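Local coordinates for tartrate dehydrogenase/decarboxylase (Pseudomonas putida, PDB 3FMX), which oxidises (+)-tartrate to oxaloglycolate with NAD, and also converts meso-tartrate to D-glycerate and oxidatively decarboxylates D-malate to pyruvate, at the interface of chains A and B. Numbering follows the deposited sequence. Chains: chain A/B, Tartrate dehydrogenase/decarboxylase.

The interface of chains A and B. Residues chain A 138, 142, 144, 162, 164; chain B 146-149, 158.
A methionine and the branched aliphatic side chains around it form the centre of this patch of the homodimer interface, which illustrates how an apolar core can be framed by polar groups that bond within their own subunit. B:Met148, on strand 145-148, sends CG out anti to its backbone N (chi1 164°) and then bends at both following torsions, so that its terminal methyl turns into chain A. There it meets the tip of A:Ile162, from strand 156-164, with 3.7 Å between B:Met148 CE and A:Ile162 CD1. A:Leu144 crosses the methionine at about a right angle and spreads its two methyls over the partner strands. A:Leu144 CD1 packs against the side chain of B:Ile158, 3.7 Å from B:Ile158 CG1, while CD2 lies against the backbone of B:Gly146 and B:Ile147. Next to this core, B:Phe149 takes B:Met148 CG over one face, toward the rim of the ring, a contact within chain B that probably helps to set the ring's position. The ring's edge is turned to chain A: A:Thr164 CG2 approaches in the ring plane, tip to tip, 3.9 Å from B:Phe149 CE2.

At the polar rim, A:Ser142 OG accepts the backbone N-H of A:Leu144 N at 2.8 Å, which is likely to steady the loop that presents the leucine, and the same oxygen lies near the methionine methyl. The carboxylate of A:Glu138 reaches the ring edge too, its plane turned 34° from that of the ring. Its extended chain lets both oxygens hold A:Thr164 through syn lone pairs, A:Glu138 OE1 taking the backbone N-H of A:Thr164 N at 3.1 Å along a nearly straight bond. An alanine in place of A:Glu138 would remove this two-point grip and would probably loosen the threonine whose methyl meets the phenylalanine. The other half of the clamp is the threonine hydroxyl, whose A:Thr164 OG1 gives its hydrogen to A:Glu138 OE2 at 2.6 Å, while that OE2 sits 3.8 Å from B:Phe149 CZ.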
# COMPACT_ATOMS: atom_id res chain seq x y z
N GLU A 138 -2.25 6.36 14.73
CA GLU A 138 -2.09 5.58 13.52
C GLU A 138 -3.33 4.75 13.29
O GLU A 138 -4.45 5.21 13.54
CB GLU A 138 -0.87 4.67 13.65
CG GLU A 138 -0.79 3.93 14.98
CD GLU A 138 0.19 2.79 14.97
OE1 GLU A 138 -0.22 1.62 15.10
OE2 GLU A 138 1.38 3.07 14.81
N SER A 142 -5.72 7.20 7.85
CA SER A 142 -4.55 7.48 7.01
C SER A 142 -4.76 8.50 5.88
O SER A 142 -5.87 8.84 5.51
CB SER A 142 -4.00 6.20 6.41
OG SER A 142 -2.73 6.45 5.84
N LEU A 144 -2.51 7.83 3.38
CA LEU A 144 -1.66 7.05 2.51
C LEU A 144 -2.50 6.25 1.52
O LEU A 144 -3.57 5.71 1.87
CB LEU A 144 -0.71 6.15 3.33
CG LEU A 144 0.19 6.68 4.48
CD1 LEU A 144 1.53 5.99 4.37
CD2 LEU A 144 0.44 8.17 4.52
N ILE A 162 -1.77 1.46 8.65
CA ILE A 162 -0.42 1.22 9.17
C ILE A 162 -0.47 1.00 10.68
O ILE A 162 -0.89 1.88 11.43
CB ILE A 162 0.51 2.41 8.91
CG1 ILE A 162 0.80 2.51 7.43
CG2 ILE A 162 1.83 2.24 9.66
CD1 ILE A 162 1.21 3.87 7.03
N THR A 164 2.09 -0.04 13.82
CA THR A 164 3.49 -0.14 14.22
C THR A 164 3.61 -0.74 15.60
O THR A 164 2.67 -0.67 16.40
CB THR A 164 4.19 1.22 14.26
OG1 THR A 164 3.69 1.96 15.37
CG2 THR A 164 3.93 2.00 13.01
N GLY B 146 2.18 7.80 0.49
CA GLY B 146 2.27 9.07 1.19
C GLY B 146 3.18 8.95 2.39
O GLY B 146 3.78 7.88 2.63
N ILE B 147 3.27 10.05 3.14
CA ILE B 147 4.12 10.18 4.32
C ILE B 147 3.35 10.07 5.63
O ILE B 147 2.32 10.73 5.85
CB ILE B 147 4.85 11.51 4.31
CG1 ILE B 147 6.02 11.48 5.29
CG2 ILE B 147 3.87 12.65 4.66
CD1 ILE B 147 7.10 12.47 5.00
N MET B 148 3.90 9.27 6.54
CA MET B 148 3.29 9.03 7.84
C MET B 148 4.30 9.42 8.96
O MET B 148 5.53 9.26 8.79
CB MET B 148 2.84 7.57 7.90
CG MET B 148 2.51 6.99 9.26
SD MET B 148 0.91 7.48 9.89
CE MET B 148 -0.18 6.93 8.55
N PHE B 149 3.77 9.93 10.07
CA PHE B 149 4.57 10.45 11.19
C PHE B 149 5.48 11.56 10.75
O PHE B 149 6.64 11.59 11.14
CB PHE B 149 5.45 9.36 11.77
CG PHE B 149 4.71 8.14 12.20
CD1 PHE B 149 3.64 8.23 13.09
CD2 PHE B 149 5.12 6.89 11.74
CE1 PHE B 149 2.97 7.11 13.51
CE2 PHE B 149 4.45 5.74 12.16
CZ PHE B 149 3.36 5.86 13.05
N ILE B 158 5.52 5.72 2.01
CA ILE B 158 5.00 4.60 1.22
C ILE B 158 4.82 4.93 -0.26
O ILE B 158 4.28 5.97 -0.60
CB ILE B 158 3.65 4.09 1.77
CG1 ILE B 158 3.87 3.39 3.10
CG2 ILE B 158 3.00 3.12 0.81
CD1 ILE B 158 4.89 2.38 3.01